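Local atomic coordinates of adhesin (Streptococcus sanguinis SK1 = NCTC 7863, PDB entry 6VT2), a protein that binds sialoglycans through tandem Siglec-like modules and probably attaches the streptococcus to sialylated host glycoproteins. Residues A[213-218]-A[319-324]; A[223-228]-A[278-283]; A[296-301]-A[315-320]. All blocks are in the same frame, centred on the assembly; numbering follows the deposited sequence.

Interaction 1: residues A[213-218]-A[319-324]; sequences DYIFYR and VFANQT. With CA (calcium ion), chain G.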
loop_
_atom_site.group_PDB
_atom_site.type_symbol
_atom_site.label_atom_id
_atom_site.label_comp_id
_atom_site.label_asym_id
_atom_site.label_seq_id
_atom_site.Cartn_x
_atom_site.Cartn_y
_atom_site.Cartn_z
ATOM N N ASP A 213 20.634 -2.868 20.951
ATOM C CA ASP A 213 21.906 -3.547 20.871
ATOM C C ASP A 213 21.717 -4.753 19.976
ATOM O O ASP A 213 20.909 -5.634 20.269
ATOM C CB ASP A 213 22.367 -4.006 22.244
ATOM C CG ASP A 213 22.967 -2.901 23.050
ATOM O OD1 ASP A 213 23.139 -1.779 22.512
ATOM O OD2 ASP A 213 23.260 -3.157 24.230
ATOM N N TYR A 214 22.426 -4.780 18.882
ATOM C CA TYR A 214 22.422 -5.923 17.984
ATOM C C TYR A 214 23.594 -6.808 18.281
ATOM O O TYR A 214 24.733 -6.344 18.262
ATOM C CB TYR A 214 22.456 -5.431 16.550
ATOM C CG TYR A 214 21.273 -4.647 16.107
ATOM C CD1 TYR A 214 20.202 -5.252 15.486
ATOM C CD2 TYR A 214 21.274 -3.255 16.227
ATOM C CE1 TYR A 214 19.157 -4.456 15.004
ATOM C CE2 TYR A 214 20.208 -2.491 15.754
ATOM C CZ TYR A 214 19.160 -3.113 15.198
ATOM O OH TYR A 214 18.110 -2.375 14.705
ATOM N N ILE A 215 23.309 -8.057 18.604
ATOM C CA ILE A 215 24.347 -8.959 19.032
ATOM C C ILE A 215 24.939 -9.594 17.804
ATOM O O ILE A 215 24.201 -10.136 16.977
ATOM C CB ILE A 215 23.793 -10.036 19.940
ATOM C CG1 ILE A 215 23.340 -9.440 21.233
ATOM C CG2 ILE A 215 24.907 -11.024 20.257
ATOM C CD1 ILE A 215 22.463 -10.450 22.053
ATOM N N PHE A 216 26.270 -9.569 17.716
ATOM C CA PHE A 216 26.996 -10.251 16.666
ATOM C C PHE A 216 27.916 -11.224 17.356
ATOM O O PHE A 216 28.738 -10.833 18.173
ATOM C CB PHE A 216 27.785 -9.281 15.785
ATOM C CG PHE A 216 26.952 -8.632 14.750
ATOM C CD1 PHE A 216 25.926 -7.737 15.044
ATOM C CD2 PHE A 216 27.223 -8.898 13.421
ATOM C CE1 PHE A 216 25.185 -7.166 14.002
ATOM C CE2 PHE A 216 26.430 -8.386 12.430
ATOM C CZ PHE A 216 25.461 -7.499 12.728
ATOM N N TYR A 217 27.829 -12.458 16.976
ATOM C CA TYR A 217 28.684 -13.481 17.549
ATOM C C TYR A 217 29.989 -13.486 16.805
ATOM O O TYR A 217 29.998 -13.570 15.569
ATOM C CB TYR A 217 28.000 -14.851 17.433
ATOM C CG TYR A 217 26.823 -14.912 18.336
ATOM C CD1 TYR A 217 26.935 -15.152 19.675
ATOM C CD2 TYR A 217 25.575 -14.616 17.832
ATOM C CE1 TYR A 217 25.837 -15.125 20.484
ATOM C CE2 TYR A 217 24.485 -14.578 18.657
ATOM C CZ TYR A 217 24.621 -14.869 19.974
ATOM O OH TYR A 217 23.524 -14.785 20.808
ATOM N N ARG A 218 31.090 -13.442 17.536
ATOM C CA ARG A 218 32.394 -13.409 16.911
ATOM C C ARG A 218 32.546 -14.602 15.982
ATOM O O ARG A 218 32.256 -15.727 16.347
ATOM C CB ARG A 218 33.484 -13.402 17.996
ATOM C CG ARG A 218 33.393 -12.148 18.850
ATOM C CD ARG A 218 34.178 -12.276 20.165
ATOM N NE ARG A 218 35.582 -12.487 19.936
ATOM C CZ ARG A 218 36.256 -13.594 20.273
ATOM N NH1 ARG A 218 35.655 -14.571 20.905
ATOM N NH2 ARG A 218 37.524 -13.720 20.037
ATOM N N VAL A 319 27.052 -5.257 19.584
ATOM C CA VAL A 319 27.710 -5.803 20.762
ATOM C C VAL A 319 28.203 -7.193 20.412
ATOM O O VAL A 319 27.452 -8.006 19.885
ATOM C CB VAL A 319 26.797 -5.815 21.992
ATOM C CG1 VAL A 319 27.503 -6.466 23.149
ATOM C CG2 VAL A 319 26.428 -4.342 22.301
ATOM N N PHE A 320 29.456 -7.450 20.705
ATOM C CA PHE A 320 30.096 -8.706 20.332
ATOM C C PHE A 320 29.773 -9.756 21.378
ATOM O O PHE A 320 29.731 -9.481 22.580
ATOM C CB PHE A 320 31.617 -8.572 20.225
ATOM C CG PHE A 320 32.122 -7.365 19.498
ATOM C CD1 PHE A 320 31.366 -6.662 18.563
ATOM C CD2 PHE A 320 33.391 -6.958 19.729
ATOM C CE1 PHE A 320 31.882 -5.518 17.948
ATOM C CE2 PHE A 320 33.914 -5.847 19.111
ATOM C CZ PHE A 320 33.142 -5.127 18.234
ATOM N N ALA A 321 29.576 -10.956 20.928
ATOM C CA ALA A 321 29.395 -12.089 21.822
ATOM C C ALA A 321 30.280 -13.242 21.410
ATOM O O ALA A 321 30.534 -13.478 20.242
ATOM C CB ALA A 321 27.957 -12.523 21.832
ATOM N N ASN A 322 30.686 -14.007 22.402
ATOM C CA ASN A 322 31.417 -15.224 22.130
ATOM C C ASN A 322 30.445 -16.277 21.669
ATOM O O ASN A 322 29.308 -16.345 22.149
ATOM C CB ASN A 322 32.111 -15.722 23.381
ATOM C CG ASN A 322 33.166 -14.814 23.858
ATOM O OD1 ASN A 322 34.025 -14.367 23.099
ATOM N ND2 ASN A 322 33.127 -14.506 25.119
ATOM N N GLN A 323 30.927 -17.180 20.841
ATOM C CA GLN A 323 30.071 -18.276 20.399
ATOM C C GLN A 323 29.542 -19.127 21.532
ATOM O O GLN A 323 28.426 -19.664 21.419
ATOM C CB GLN A 323 30.815 -19.152 19.393
ATOM C CG GLN A 323 30.887 -18.451 18.060
ATOM C CD GLN A 323 31.545 -19.273 17.007
ATOM O OE1 GLN A 323 31.484 -20.545 17.045
ATOM N NE2 GLN A 323 32.226 -18.612 16.079
ATOM N N THR A 324 30.304 -19.272 22.587
ATOM C CA THR A 324 29.802 -20.073 23.675
ATOM C C THR A 324 28.521 -19.494 24.224
ATOM O O THR A 324 27.743 -20.230 24.820
ATOM C CB THR A 324 30.865 -20.259 24.750
ATOM O OG1 THR A 324 30.304 -21.169 25.706
ATOM C CG2 THR A 324 31.226 -18.979 25.442
HETATM CA CA CA G . 27.906 -22.207 26.132
HETATM O O HOH W 1 25.525 -21.595 26.552
HETATM O O HOH W 2 28.086 -20.721 28.026
HETATM O O HOH W 3 26.744 -23.753 27.464
#
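The ring of Y217 lies against A321, whose CB is 3.6 Å from Y217 CD1. One face of this ring carries CG2 of I215, set toward the rim, and the carbonyl O of N322 sits at the edge, in the ring plane. K326 adds a cation-pi contact. The two segments are parallel neighbours in a mixed sheet of the second Siglec-like module. Strand 213-217 forms the outer edge of that sheet, and 319-321 is the end of its neighbour.

The backbone ladder runs from Y214 O to R218 N. F216 holds the middle, giving its N-H to V319 O and taking A321 N on its own O. I215, Y217, V319 and A321 share one face of the sheet. There I215 CG2 reaches A321 CB at 3.7 Å. F216 and F320 lie on the other face, with their rings leading away from the shared seam. At the start of the ladder, V319 CG2 packs on the D213 carboxylate carbon CG at 3.8 Å; the carboxylate itself pairs with R317.

Beyond the strands the contact becomes polar. R218 bends at chi3 (61°) and lies beside N322, pointing the same way. Its guanidinium plane is nearly perpendicular to the amide. The R218 NH1 to N322 OD1 bond of 2.7 Å is weak in angle; R218 NH2 bonds K287 O, its strongest partner, NE bonds L289 O, and S389 bonds N322 OD1. Q323 reaches back, its NE2 meeting R218 O at 2.9 Å in the planes of both groups. Next, T324 binds calcium through O at 2.4 Å and OG1 at 2.6 Å.

Interaction 2: residues A[223-228]-A[278-283]; sequences TAELHF and VTTIRG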
loop_
_atom_site.group_PDB
_atom_site.type_symbol
_atom_site.label_atom_id
_atom_site.label_comp_id
_atom_site.label_asym_id
_atom_site.label_seq_id
_atom_site.Cartn_x
_atom_site.Cartn_y
_atom_site.Cartn_z
ATOM N N THR A 223 23.353 -10.213 10.774
ATOM C CA THR A 223 22.694 -9.070 10.207
ATOM C C THR A 223 22.008 -8.283 11.297
ATOM O O THR A 223 21.667 -8.798 12.358
ATOM C CB THR A 223 21.689 -9.472 9.179
ATOM O OG1 THR A 223 20.670 -10.282 9.756
ATOM C CG2 THR A 223 22.322 -10.197 8.040
ATOM N N ALA A 224 21.909 -6.993 11.067
ATOM C CA ALA A 224 21.111 -6.084 11.894
ATOM C C ALA A 224 20.112 -5.430 10.945
ATOM O O ALA A 224 20.525 -4.878 9.940
ATOM C CB ALA A 224 21.979 -5.044 12.600
ATOM N N GLU A 225 18.831 -5.403 11.296
ATOM C CA GLU A 225 17.835 -4.680 10.488
ATOM C C GLU A 225 17.437 -3.456 11.302
ATOM O O GLU A 225 17.030 -3.622 12.399
ATOM C CB GLU A 225 16.598 -5.497 10.188
ATOM C CG GLU A 225 16.906 -6.577 9.193
ATOM C CD GLU A 225 15.675 -7.328 8.798
ATOM O OE1 GLU A 225 15.543 -7.675 7.634
ATOM O OE2 GLU A 225 14.864 -7.546 9.667
ATOM N N LEU A 226 17.547 -2.290 10.713
ATOM C CA LEU A 226 17.272 -1.025 11.390
ATOM C C LEU A 226 16.041 -0.440 10.706
ATOM O O LEU A 226 16.034 -0.440 9.528
ATOM C CB LEU A 226 18.444 -0.085 11.200
ATOM C CG LEU A 226 19.561 -0.270 12.201
ATOM C CD1 LEU A 226 20.239 -1.611 11.999
ATOM C CD2 LEU A 226 20.550 0.848 12.052
ATOM N N HIS A 227 15.145 0.161 11.481
ATOM C CA HIS A 227 13.876 0.551 10.742
ATOM C C HIS A 227 13.679 2.044 11.028
ATOM O O HIS A 227 13.939 2.446 12.101
ATOM C CB HIS A 227 12.700 -0.280 11.275
ATOM C CG HIS A 227 12.819 -1.760 11.135
ATOM N ND1 HIS A 227 13.671 -2.506 11.872
ATOM C CD2 HIS A 227 12.159 -2.648 10.412
ATOM C CE1 HIS A 227 13.557 -3.765 11.573
ATOM N NE2 HIS A 227 12.646 -3.871 10.674
ATOM N N PHE A 228 13.195 2.775 10.044
ATOM C CA PHE A 228 12.959 4.216 10.103
ATOM C C PHE A 228 11.593 4.507 9.509
ATOM O O PHE A 228 11.170 3.843 8.576
ATOM C CB PHE A 228 13.983 4.977 9.317
ATOM C CG PHE A 228 15.421 4.668 9.678
ATOM C CD1 PHE A 228 16.075 3.583 9.134
ATOM C CD2 PHE A 228 16.112 5.486 10.539
ATOM C CE1 PHE A 228 17.415 3.330 9.433
ATOM C CE2 PHE A 228 17.399 5.204 10.878
ATOM C CZ PHE A 228 18.061 4.149 10.349
ATOM N N VAL A 278 14.020 0.139 5.788
ATOM C CA VAL A 278 14.841 -0.853 6.481
ATOM C C VAL A 278 16.243 -0.721 5.937
ATOM O O VAL A 278 16.455 -0.840 4.726
ATOM C CB VAL A 278 14.331 -2.281 6.270
ATOM C CG1 VAL A 278 15.239 -3.320 6.973
ATOM C CG2 VAL A 278 12.908 -2.456 6.802
ATOM N N THR A 279 17.202 -0.516 6.832
ATOM C CA THR A 279 18.630 -0.562 6.533
ATOM C C THR A 279 19.122 -1.892 7.123
ATOM O O THR A 279 18.849 -2.186 8.293
ATOM C CB THR A 279 19.412 0.584 7.158
ATOM O OG1 THR A 279 18.962 1.866 6.641
ATOM C CG2 THR A 279 20.889 0.415 6.865
ATOM N N THR A 280 19.781 -2.706 6.317
ATOM C CA THR A 280 20.359 -3.966 6.786
ATOM C C THR A 280 21.856 -3.811 6.842
ATOM O O THR A 280 22.476 -3.333 5.892
ATOM C CB THR A 280 19.993 -5.099 5.875
ATOM O OG1 THR A 280 18.565 -5.267 5.911
ATOM C CG2 THR A 280 20.581 -6.409 6.355
ATOM N N ILE A 281 22.399 -4.111 7.994
ATOM C CA ILE A 281 23.819 -4.136 8.254
ATOM C C ILE A 281 24.209 -5.592 8.312
ATOM O O ILE A 281 23.668 -6.333 9.121
ATOM C CB ILE A 281 24.152 -3.424 9.564
ATOM C CG1 ILE A 281 23.659 -1.964 9.567
ATOM C CG2 ILE A 281 25.626 -3.477 9.791
ATOM C CD1 ILE A 281 23.885 -1.230 10.843
ATOM N N ARG A 282 25.166 -5.989 7.499
ATOM C CA ARG A 282 25.604 -7.382 7.412
ATOM C C ARG A 282 27.109 -7.452 7.570
ATOM O O ARG A 282 27.852 -6.737 6.900
ATOM C CB ARG A 282 25.166 -7.906 6.086
ATOM C CG ARG A 282 25.650 -9.354 5.801
ATOM C CD ARG A 282 25.215 -9.815 4.429
ATOM N NE ARG A 282 25.762 -11.154 4.256
ATOM C CZ ARG A 282 25.521 -11.931 3.210
ATOM N NH1 ARG A 282 26.079 -13.156 3.189
ATOM N NH2 ARG A 282 24.741 -11.485 2.193
ATOM N N GLY A 283 27.557 -8.388 8.378
ATOM C CA GLY A 283 28.971 -8.630 8.432
ATOM C C GLY A 283 29.327 -9.592 9.536
ATOM O O GLY A 283 28.463 -10.068 10.262
HETATM O O HOH W 4 17.232 -7.534 5.647
#
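A224 and I281 face each other as a hydrogen-bonded pair of an antiparallel ladder, and L226 and T279 form the next such pair. The strands are the two central ones of the four-stranded sheet that packs against the mixed sheet in this V-set-like module.

Backbone bonds come first. A224 N gives to I281 O at 2.7 Å and I281 N returns the bond to A224 O. L226 and T279 repeat the exchange. In the non-hydrogen-bonded pair between them, E225/T280, the CA-H of T280 points at A224 O, with CA 3.3 Å away.

Apolar contacts dominate the face of A224, L226, T279 and I281. L226 CD1 meets I281 CD1 at 3.8 Å, the two side chains crossing obliquely. I281 CG1 stands anti to the carbonyl carbon (chi1 -57°), which sets the branch that carries CD1 to L226. A224 CB lies 4.1 Å from I281 CB. F228 brings CE1 to 3.5 Å from T279 OG1, an oblique approach to the ring; that hydroxyl is hydrogen-bonded to T262. The ring of F228 also stacks with F207.

Contacts on the opposite face are more polar. H227 and V278 lie side by side, with CD2 of the imidazole 3.7 Å from V278 CG2. D209 takes the hydrogen bond at H227 ND1. E225 extends alongside T280, and one water joins them, 2.6 Å from E225 OE1 and from T280 OG1. T223 CG2 only brushes the aliphatic start of R282, whose guanidinium pairs with E221.

The inner face is thus largely apolar, and the T279 hydroxyl buried there is satisfied by T262. The outer face mixes V278 with polar and charged ends, which meet water, D209 or E221.

Interaction 3: residues A[296-301]-A[315-320]; sequences KYTFKV and IFRIVF. With SIA (N-acetyl-alpha-neuraminic acid), chain C.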
loop_
_atom_site.group_PDB
_atom_site.type_symbol
_atom_site.label_atom_id
_atom_site.label_comp_id
_atom_site.label_asym_id
_atom_site.label_seq_id
_atom_site.Cartn_x
_atom_site.Cartn_y
_atom_site.Cartn_z
ATOM N N LYS A 296 32.300 -3.623 21.435
ATOM C CA LYS A 296 31.092 -2.987 20.963
ATOM C C LYS A 296 31.452 -1.830 20.058
ATOM O O LYS A 296 32.588 -1.347 20.024
ATOM C CB LYS A 296 30.226 -2.452 22.088
ATOM C CG LYS A 296 30.945 -1.407 22.887
ATOM C CD LYS A 296 30.084 -0.631 23.878
ATOM C CE LYS A 296 31.023 0.133 24.808
ATOM N NZ LYS A 296 30.368 1.028 25.760
ATOM N N TYR A 297 30.479 -1.465 19.256
ATOM C CA TYR A 297 30.542 -0.257 18.473
ATOM C C TYR A 297 29.251 0.495 18.711
ATOM O O TYR A 297 28.152 -0.072 18.613
ATOM C CB TYR A 297 30.683 -0.528 16.987
ATOM C CG TYR A 297 31.949 -1.161 16.564
ATOM C CD1 TYR A 297 33.163 -0.538 16.786
ATOM C CD2 TYR A 297 31.965 -2.398 15.976
ATOM C CE1 TYR A 297 34.342 -1.075 16.392
ATOM C CE2 TYR A 297 33.168 -2.959 15.570
ATOM C CZ TYR A 297 34.339 -2.310 15.779
ATOM O OH TYR A 297 35.541 -2.837 15.442
ATOM N N THR A 298 29.386 1.765 19.043
ATOM C CA THR A 298 28.255 2.658 19.304
ATOM C C THR A 298 28.120 3.618 18.143
ATOM O O THR A 298 29.027 4.414 17.882
ATOM C CB THR A 298 28.476 3.413 20.600
ATOM O OG1 THR A 298 28.742 2.457 21.657
ATOM C CG2 THR A 298 27.171 4.222 20.944
ATOM N N PHE A 299 27.069 3.429 17.369
ATOM C CA PHE A 299 26.808 4.174 16.160
ATOM C C PHE A 299 25.857 5.314 16.449
ATOM O O PHE A 299 25.064 5.265 17.389
ATOM C CB PHE A 299 26.170 3.272 15.095
ATOM C CG PHE A 299 27.024 2.131 14.681
ATOM C CD1 PHE A 299 26.965 0.927 15.362
ATOM C CD2 PHE A 299 27.872 2.235 13.621
ATOM C CE1 PHE A 299 27.756 -0.119 15.022
ATOM C CE2 PHE A 299 28.625 1.152 13.224
ATOM C CZ PHE A 299 28.586 -0.024 13.944
ATOM N N LYS A 300 25.875 6.286 15.548
ATOM C CA LYS A 300 24.915 7.373 15.557
ATOM C C LYS A 300 24.362 7.439 14.148
ATOM O O LYS A 300 25.117 7.512 13.167
ATOM C CB LYS A 300 25.605 8.692 15.972
ATOM C CG LYS A 300 26.160 8.637 17.417
ATOM C CD LYS A 300 26.302 10.005 18.037
ATOM C CE LYS A 300 27.393 10.844 17.371
ATOM N NZ LYS A 300 27.243 12.307 17.683
ATOM N N VAL A 301 23.056 7.466 14.044
ATOM C CA VAL A 301 22.382 7.501 12.757
ATOM C C VAL A 301 21.408 8.674 12.767
ATOM O O VAL A 301 20.778 8.974 13.782
ATOM C CB VAL A 301 21.694 6.155 12.444
ATOM C CG1 VAL A 301 20.585 5.849 13.428
ATOM C CG2 VAL A 301 21.257 6.163 11.043
ATOM N N ILE A 315 21.312 6.653 18.679
ATOM C CA ILE A 315 22.309 5.613 18.995
ATOM C C ILE A 315 21.737 4.234 18.722
ATOM O O ILE A 315 20.638 4.052 18.935
ATOM C CB ILE A 315 22.644 5.643 20.493
ATOM C CG1 ILE A 315 23.324 6.967 20.791
ATOM C CG2 ILE A 315 23.490 4.472 20.971
ATOM C CD1 ILE A 315 24.592 7.120 20.103
ATOM N N PHE A 316 22.558 3.362 18.193
ATOM C CA PHE A 316 22.358 1.916 18.247
ATOM C C PHE A 316 23.750 1.322 18.377
ATOM O O PHE A 316 24.755 2.013 18.188
ATOM C CB PHE A 316 21.600 1.352 17.063
ATOM C CG PHE A 316 22.343 1.376 15.821
ATOM C CD1 PHE A 316 22.402 2.491 15.069
ATOM C CD2 PHE A 316 23.009 0.272 15.366
ATOM C CE1 PHE A 316 23.132 2.552 13.902
ATOM C CE2 PHE A 316 23.735 0.319 14.197
ATOM C CZ PHE A 316 23.774 1.441 13.434
ATOM N N ARG A 317 23.810 0.068 18.836
ATOM C CA ARG A 317 25.095 -0.565 19.009
ATOM C C ARG A 317 25.123 -1.937 18.384
ATOM O O ARG A 317 24.117 -2.605 18.262
ATOM C CB ARG A 317 25.466 -0.745 20.503
ATOM C CG ARG A 317 25.280 0.561 21.313
ATOM C CD ARG A 317 25.930 0.502 22.666
ATOM N NE ARG A 317 25.366 -0.545 23.471
ATOM C CZ ARG A 317 25.804 -0.813 24.702
ATOM N NH1 ARG A 317 26.788 -0.094 25.231
ATOM N NH2 ARG A 317 25.266 -1.793 25.375
ATOM N N ILE A 318 26.301 -2.311 17.983
ATOM C CA ILE A 318 26.652 -3.703 17.765
ATOM C C ILE A 318 27.434 -4.127 18.980
ATOM O O ILE A 318 28.427 -3.492 19.312
ATOM C CB ILE A 318 27.437 -3.891 16.459
ATOM C CG1 ILE A 318 26.445 -3.786 15.333
ATOM C CG2 ILE A 318 28.174 -5.263 16.450
ATOM C CD1 ILE A 318 27.108 -3.723 13.963
ATOM N N VAL A 319 27.052 -5.257 19.584
ATOM C CA VAL A 319 27.710 -5.803 20.762
ATOM C C VAL A 319 28.203 -7.193 20.412
ATOM O O VAL A 319 27.452 -8.006 19.885
ATOM C CB VAL A 319 26.797 -5.815 21.992
ATOM C CG1 VAL A 319 27.503 -6.466 23.149
ATOM C CG2 VAL A 319 26.428 -4.342 22.301
ATOM N N PHE A 320 29.456 -7.450 20.705
ATOM C CA PHE A 320 30.096 -8.706 20.332
ATOM C C PHE A 320 29.773 -9.756 21.378
ATOM O O PHE A 320 29.731 -9.481 22.580
ATOM C CB PHE A 320 31.617 -8.572 20.225
ATOM C CG PHE A 320 32.122 -7.365 19.498
ATOM C CD1 PHE A 320 31.366 -6.662 18.563
ATOM C CD2 PHE A 320 33.391 -6.958 19.729
ATOM C CE1 PHE A 320 31.882 -5.518 17.948
ATOM C CE2 PHE A 320 33.914 -5.847 19.111
ATOM C CZ PHE A 320 33.142 -5.127 18.234
HETATM C C1 SIA C . 32.140 2.745 21.118
HETATM C C2 SIA C . 33.626 3.168 21.501
HETATM C C3 SIA C . 34.280 2.279 22.569
HETATM C C4 SIA C . 34.460 0.840 22.090
HETATM C C5 SIA C . 35.255 0.797 20.780
HETATM C C6 SIA C . 34.658 1.785 19.747
HETATM C C7 SIA C . 35.555 2.011 18.514
HETATM C C8 SIA C . 35.032 3.227 17.712
HETATM C C9 SIA C . 35.710 3.343 16.353
HETATM C C10 SIA C . 36.326 -1.319 20.043
HETATM C C11 SIA C . 36.101 -2.724 19.474
HETATM N N5 SIA C . 35.219 -0.560 20.234
HETATM O O1A SIA C . 31.870 2.874 19.890
HETATM O O1B SIA C . 31.393 2.367 22.044
HETATM O O4 SIA C . 35.173 0.032 23.044
HETATM O O6 SIA C . 34.478 3.086 20.306
HETATM O O7 SIA C . 36.909 2.171 18.916
HETATM O O8 SIA C . 33.610 3.170 17.578
HETATM O O9 SIA C . 35.420 4.620 15.779
HETATM O O10 SIA C . 37.448 -0.912 20.313
HETATM O O HOH W 5 28.180 2.473 24.281
HETATM O O HOH W 6 28.767 -0.475 27.484
#
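F299 CB sits over the ring face of F316 as a CH-pi contact, 3.6 Å from the centroid, in the antiparallel hairpin 296-305/314-321, which carries part of the sialoglycan pocket of the Siglec-like module. Their rings are 8° from parallel but slid, so they overlap little. F316 CG sits between its backbone N and carbonyl carbon (chi1 70°), leading the ring toward F299. V301 CB comes to the edge of the same ring. F299 CE1 also touches I318 CD1.

At the other end, the edge of F320 meets the face of Y297 in an offset edge-to-face pair, Y297 CE2 3.4 Å from F320 CZ. K296 N lies over one face of F320.

On the face of K296, T298 and R317, K296 CG takes the crowded position (chi1 61°), and the chain extends across R317. K296 NZ and R317 NH1 are like charges 3.8 Å apart. Two waters accept from both, which probably eases the repulsion; one also donates to T298 OG1. D213 pairs with R317. K300 NZ turns to D243.

K296 O accepts SIA N5, and T298 N gives to O1A; S248, T249 and G294 add bonds. T298 OG1 donates to SIA O1B at 2.7 Å.

In the fold
Interactions 1 and 3 share strand 314-321, so 213-217, 314-321 and 296-305 lie side by side in one mixed sheet. Their centres are 12 Å apart, and the D213 OD2 to R317 NH2 salt bridge of 2.7 Å joins them. Interaction 2 belongs to the facing sheet, its centre about 12 Å from interaction 3 and 16 Å from interaction 1. F316 CZ meets L226 CD2 at 3.6 Å in the core between the sheets, and Y214 OH reaches E225 O at 2.8 Å. Interaction 3 holds the sialic acid directly. F320 is shared by interactions 1 and 3, and its side chain comes within about 4 Å of the sialic acid, nearest atoms, whereas T324 binds calcium.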